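Exo-1,3/1,4-beta-glucanase (PDB 3RRX) probably hydrolyses beta-1,3- and beta-1,4-linked glucans as an exo-acting enzyme, releasing sugar from the chain ends. Local coordinates at residues K148-T153 / S208-T213; T477-V482 / D521-V526. The protein carries 1 engineered substitution. All coordinates share one frame; numbering follows the deposited sequence.

Contact 1: K148-T153 / S208-T213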
loop_
_atom_site.group_PDB
_atom_site.type_symbol
_atom_site.label_atom_id
_atom_site.label_comp_id
_atom_site.label_asym_id
_atom_site.label_seq_id
_atom_site.Cartn_x
_atom_site.Cartn_y
_atom_site.Cartn_z
ATOM N N LYS A 148 -2.270 -10.227 11.379
ATOM C CA LYS A 148 -1.445 -10.874 12.398
ATOM C C LYS A 148 -0.132 -10.133 12.637
ATOM O O LYS A 148 0.287 -9.952 13.778
ATOM C CB LYS A 148 -1.155 -12.327 12.026
ATOM C CG LYS A 148 -2.344 -13.269 12.162
ATOM C CD LYS A 148 -1.931 -14.651 11.693
ATOM C CE LYS A 148 -2.995 -15.693 11.958
ATOM N NZ LYS A 148 -2.456 -17.053 11.645
ATOM N N GLU A 149 0.535 -9.718 11.566
ATOM C CA GLU A 149 1.825 -9.058 11.728
ATOM C C GLU A 149 1.642 -7.720 12.443
ATOM O O GLU A 149 2.468 -7.329 13.272
ATOM C CB GLU A 149 2.546 -8.891 10.379
ATOM C CG GLU A 149 2.691 -10.205 9.628
ATOM C CD GLU A 149 4.047 -10.401 8.963
ATOM O OE1 GLU A 149 4.915 -9.501 9.024
ATOM O OE2 GLU A 149 4.245 -11.481 8.379
ATOM N N VAL A 150 0.540 -7.034 12.142
ATOM C CA VAL A 150 0.221 -5.782 12.825
ATOM C C VAL A 150 -0.088 -6.043 14.306
ATOM O O VAL A 150 0.409 -5.346 15.201
ATOM C CB VAL A 150 -0.959 -5.041 12.133
ATOM C CG1 VAL A 150 -1.455 -3.885 12.979
ATOM C CG2 VAL A 150 -0.523 -4.537 10.746
ATOM N N ALA A 151 -0.883 -7.071 14.566
ATOM C CA ALA A 151 -1.248 -7.410 15.951
ATOM C C ALA A 151 -0.020 -7.750 16.807
ATOM O O ALA A 151 0.007 -7.498 18.025
ATOM C CB ALA A 151 -2.238 -8.562 15.959
ATOM N N ALA A 152 0.998 -8.313 16.162
ATOM C CA ALA A 152 2.218 -8.737 16.843
ATOM C C ALA A 152 3.010 -7.553 17.397
ATOM O O ALA A 152 3.933 -7.734 18.193
ATOM C CB ALA A 152 3.097 -9.569 15.891
ATOM N N THR A 153 2.665 -6.342 16.976
ATOM C CA THR A 153 3.351 -5.156 17.493
ATOM C C THR A 153 2.462 -4.352 18.440
ATOM O O THR A 153 2.820 -3.244 18.841
ATOM C CB THR A 153 3.827 -4.232 16.363
ATOM O OG1 THR A 153 2.702 -3.874 15.549
ATOM C CG2 THR A 153 4.884 -4.927 15.505
ATOM N N SER A 208 -7.449 -11.771 16.146
ATOM C CA SER A 208 -6.330 -11.085 15.504
ATOM C C SER A 208 -6.773 -10.068 14.448
ATOM O O SER A 208 -5.942 -9.323 13.927
ATOM C CB SER A 208 -5.324 -12.076 14.904
ATOM O OG SER A 208 -5.884 -12.787 13.813
ATOM N N ASN A 209 -8.068 -10.033 14.133
ATOM C CA ASN A 209 -8.580 -9.047 13.180
ATOM C C ASN A 209 -8.343 -7.615 13.662
ATOM O O ASN A 209 -8.480 -7.334 14.855
ATOM C CB ASN A 209 -10.084 -9.250 12.930
ATOM C CG ASN A 209 -10.405 -10.612 12.355
ATOM O OD1 ASN A 209 -9.531 -11.297 11.823
ATOM N ND2 ASN A 209 -11.666 -11.011 12.455
ATOM N N ARG A 210 -8.029 -6.712 12.729
ATOM C CA ARG A 210 -7.770 -5.306 13.056
ATOM C C ARG A 210 -8.878 -4.394 12.540
ATOM O O ARG A 210 -9.672 -4.787 11.685
ATOM C CB ARG A 210 -6.450 -4.828 12.413
ATOM C CG ARG A 210 -5.242 -5.734 12.619
ATOM C CD ARG A 210 -4.711 -5.747 14.065
ATOM N NE ARG A 210 -5.462 -6.687 14.890
ATOM C CZ ARG A 210 -5.389 -6.758 16.221
ATOM N NH1 ARG A 210 -6.125 -7.649 16.879
ATOM N NH2 ARG A 210 -4.596 -5.932 16.894
ATOM N N ILE A 211 -8.915 -3.165 13.051
ATOM C CA ILE A 211 -9.717 -2.108 12.436
ATOM C C ILE A 211 -9.011 -1.738 11.134
ATOM O O ILE A 211 -7.793 -1.607 11.121
ATOM C CB ILE A 211 -9.805 -0.878 13.376
ATOM C CG1 ILE A 211 -10.581 -1.241 14.651
ATOM C CG2 ILE A 211 -10.475 0.304 12.676
ATOM C CD1 ILE A 211 -10.430 -0.238 15.795
ATOM N N ALA A 212 -9.752 -1.611 10.031
ATOM C CA ALA A 212 -9.151 -1.236 8.747
ATOM C C ALA A 212 -9.563 0.158 8.258
ATOM O O ALA A 212 -10.674 0.606 8.515
ATOM C CB ALA A 212 -9.482 -2.276 7.671
ATOM N N THR A 213 -8.665 0.815 7.526
ATOM C CA THR A 213 -8.974 2.078 6.841
ATOM C C THR A 213 -8.745 1.936 5.349
ATOM O O THR A 213 -7.642 1.590 4.918
ATOM C CB THR A 213 -8.075 3.243 7.306
ATOM O OG1 THR A 213 -8.363 3.570 8.665
ATOM C CG2 THR A 213 -8.322 4.492 6.435
#

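Contact 2: T477-V482 / D521-V526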
loop_
_atom_site.group_PDB
_atom_site.type_symbol
_atom_site.label_atom_id
_atom_site.label_comp_id
_atom_site.label_asym_id
_atom_site.label_seq_id
_atom_site.Cartn_x
_atom_site.Cartn_y
_atom_site.Cartn_z
ATOM N N THR A 477 34.179 -14.543 -16.045
ATOM C CA THR A 477 35.386 -15.304 -16.349
ATOM C C THR A 477 35.053 -16.423 -17.324
ATOM O O THR A 477 35.679 -16.546 -18.376
ATOM C CB THR A 477 36.000 -15.909 -15.076
ATOM O OG1 THR A 477 36.391 -14.855 -14.187
ATOM C CG2 THR A 477 37.221 -16.762 -15.423
ATOM N N SER A 478 34.064 -17.239 -16.973
ATOM C CA SER A 478 33.579 -18.276 -17.875
ATOM C C SER A 478 32.334 -17.761 -18.581
ATOM O O SER A 478 31.365 -17.377 -17.930
ATOM C CB SER A 478 33.245 -19.551 -17.099
ATOM O OG SER A 478 34.316 -19.936 -16.253
ATOM N N LYS A 479 32.356 -17.739 -19.908
ATOM C CA LYS A 479 31.214 -17.222 -20.657
ATOM C C LYS A 479 29.944 -17.997 -20.318
ATOM O O LYS A 479 29.922 -19.228 -20.397
ATOM C CB LYS A 479 31.486 -17.284 -22.152
ATOM C CG LYS A 479 30.482 -16.522 -22.981
ATOM C CD LYS A 479 30.903 -16.492 -24.438
ATOM C CE LYS A 479 30.468 -15.198 -25.107
ATOM N NZ LYS A 479 30.828 -15.164 -26.556
ATOM N N PRO A 480 28.874 -17.281 -19.930
ATOM C CA PRO A 480 27.666 -17.977 -19.476
ATOM C C PRO A 480 26.799 -18.445 -20.637
ATOM O O PRO A 480 26.929 -17.940 -21.753
ATOM C CB PRO A 480 26.924 -16.895 -18.672
ATOM C CG PRO A 480 27.294 -15.624 -19.354
ATOM C CD PRO A 480 28.730 -15.815 -19.855
ATOM N N ASP A 481 25.918 -19.401 -20.363
ATOM C CA ASP A 481 24.913 -19.823 -21.326
ATOM C C ASP A 481 23.831 -18.753 -21.504
ATOM O O ASP A 481 23.222 -18.644 -22.565
ATOM C CB ASP A 481 24.260 -21.116 -20.852
ATOM C CG ASP A 481 25.255 -22.246 -20.713
ATOM O OD1 ASP A 481 26.174 -22.334 -21.551
ATOM O OD2 ASP A 481 25.112 -23.048 -19.776
ATOM N N VAL A 482 23.592 -17.976 -20.453
ATOM C CA VAL A 482 22.554 -16.944 -20.471
ATOM C C VAL A 482 22.845 -15.924 -19.376
ATOM O O VAL A 482 23.467 -16.255 -18.360
ATOM C CB VAL A 482 21.143 -17.553 -20.261
ATOM C CG1 VAL A 482 21.053 -18.274 -18.922
ATOM C CG2 VAL A 482 20.040 -16.475 -20.379
ATOM N N ASP A 521 28.259 -9.570 -27.121
ATOM C CA ASP A 521 29.069 -10.757 -26.873
ATOM C C ASP A 521 28.305 -12.005 -27.254
ATOM O O ASP A 521 28.749 -13.118 -26.983
ATOM C CB ASP A 521 29.424 -10.852 -25.393
ATOM C CG ASP A 521 30.776 -10.268 -25.083
ATOM O OD1 ASP A 521 31.297 -10.553 -23.983
ATOM O OD2 ASP A 521 31.318 -9.530 -25.934
ATOM N N ASN A 522 27.134 -11.821 -27.846
ATOM C CA ASN A 522 26.327 -12.956 -28.270
ATOM C C ASN A 522 25.863 -13.813 -27.099
ATOM O O ASN A 522 25.732 -15.030 -27.221
ATOM C CB ASN A 522 27.108 -13.808 -29.277
ATOM C CG ASN A 522 26.223 -14.779 -30.027
ATOM O OD1 ASN A 522 26.479 -15.983 -30.047
ATOM N ND2 ASN A 522 25.166 -14.260 -30.645
ATOM N N ILE A 523 25.618 -13.170 -25.959
ATOM C CA ILE A 523 25.057 -13.855 -24.798
ATOM C C ILE A 523 23.551 -13.597 -24.762
ATOM O O ILE A 523 23.121 -12.453 -24.801
ATOM C CB ILE A 523 25.692 -13.336 -23.490
ATOM C CG1 ILE A 523 27.194 -13.627 -23.472
ATOM C CG2 ILE A 523 25.012 -13.963 -22.257
ATOM C CD1 ILE A 523 27.951 -12.839 -22.423
ATOM N N PRO A 524 22.750 -14.667 -24.703
ATOM C CA PRO A 524 21.290 -14.557 -24.610
ATOM C C PRO A 524 20.910 -13.816 -23.331
ATOM O O PRO A 524 21.466 -14.111 -22.277
ATOM C CB PRO A 524 20.834 -16.013 -24.522
ATOM C CG PRO A 524 21.970 -16.811 -25.067
ATOM C CD PRO A 524 23.204 -16.065 -24.718
ATOM N N VAL A 525 19.977 -12.873 -23.426
ATOM C CA VAL A 525 19.677 -11.975 -22.312
ATOM C C VAL A 525 18.227 -12.093 -21.857
ATOM O O VAL A 525 17.316 -11.932 -22.656
ATOM C CB VAL A 525 19.950 -10.512 -22.705
ATOM C CG1 VAL A 525 19.263 -9.556 -21.740
ATOM C CG2 VAL A 525 21.467 -10.248 -22.793
ATOM N N VAL A 526 18.029 -12.393 -20.573
ATOM C CA VAL A 526 16.706 -12.373 -19.964
ATOM C C VAL A 526 16.626 -11.191 -19.007
ATOM O O VAL A 526 17.353 -11.140 -18.007
ATOM C CB VAL A 526 16.420 -13.660 -19.161
ATOM C CG1 VAL A 526 15.137 -13.499 -18.337
ATOM C CG2 VAL A 526 16.312 -14.864 -20.090
#

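Contact 1: K148-T153 / S208-T213
The carbonyl oxygen of V150, whose side chain rests on R210, takes two bonds from one residue: T153 OG1 donates to V150 O at 2.7 Å and T153 N to the same oxygen at 3.0 Å. H115 NE2 also hydrogen-bonds T153 OG1, a further tie on the residues following V150. These residues lie in the (alpha/beta)8 barrel of the glycoside hydrolase family 3 N-terminal domain, where the C-terminal part of helix 136-151 meets the residues leading into strand 211-217. No hydrogen bond crosses between 148-153 and 208-213; the evidence for contact is 213 Å² of buried surface, shared between R210 against A151 and V150 and S208 against K148 and A151. R210 is folded back by two turns, chi2 -70° and chi3 84°, which turn its guanidinium toward the S208 carbonyl. There NE donates to S208 O at 2.8 Å, a bent bond with an N-H...O angle of 133° and the donor well above the carbonyl plane. The other nitrogens are held from outside the segments: NH1 forms a salt bridge with E374 and NH2 bonds I155 O. With all three nitrogens engaged, the group is probably fixed in rotation and its charge at least partly balanced in a buried setting. The methyl of V150 CG1 lies 3.9 Å from R210 CD, the two side chains pointing opposite ways as they pass. At the more open margin, K148 CG comes alongside the hydroxyl of S208, with 3.9 Å to OG, before the extended lysine chain runs on. One face of the guanidinium carries the A151 methyl: CB sits over its centre, 3.6 Å from R210 CZ.

Contact 2: T477-V482 / D521-V526
The two segments run in similar directions, the line from K479 CA to V482 CA lying 29° from that of D521 CA to V526 CA, and V482 CA and P524 CA come within 4.9 Å. They lead into the neighbouring parallel strands 482-488 and 525-530 of the glycoside hydrolase family 3 C-terminal domain, joined in a beta-alpha-beta crossover by helix 510-520. P524, which has no N-H and can only accept, forms a backbone hydrogen bond with A483 through its O. A CA-H...O contact, V482 CA to P524 O at 3.5 Å, supports the same alignment. Ahead of the strand, N522, at positive phi, occupies C-prime of the Schellman motif closing helix 510-520, with I523 N bonding L518 O. K479 meets that helix end: its NZ donates to D521 O at 2.9 Å, in the carbonyl plane, with a C=O...N angle of 156°. An amino group at a helix C-terminus is probably welcomed by the partial negative charge there, whereas the D521 carboxylate stands apart from it and bonds Y476 through OD1. Next to this bond, I523 packs against P480 at about a right angle, with I523 CD1 4.0 Å from P480 CD and CG2 touching the ring's CG. Its chi1 of -63° sets CG2 anti to the backbone N, and from there CG2 also reaches the backbone of V482, while CG1 meets K479 CE. Replacing I523 by an alanine would probably open a gap beside the P480 ring and leave the aliphatic end of K479 without its apolar support. The ring of P524 lies against D481 O, 3.3 Å from CG. Further along, V482 CG2 meets V526 CG2 at 4.1 Å.

Contact 1 falls in the N-terminal and contact 2 in the C-terminal family 3 domain, and they do not touch: their centres are 47 Å apart and their nearest atoms about 29 Å. They follow one another along the chain, 148-153/208-213 closing before 477-482/521-526 opens. Both tie a segment to the start of a parallel strand, but contact 1 is buried, its centre about 15 Å from that of the chain, whereas contact 2 is partly exposed, its centre about 37 Å from it. Neither lies at a metal site. The calcium ion is bound by E180 of the N-terminal domain and by L593 and N594 of the C-terminal one, so the ion bridges the two, which neither contact does.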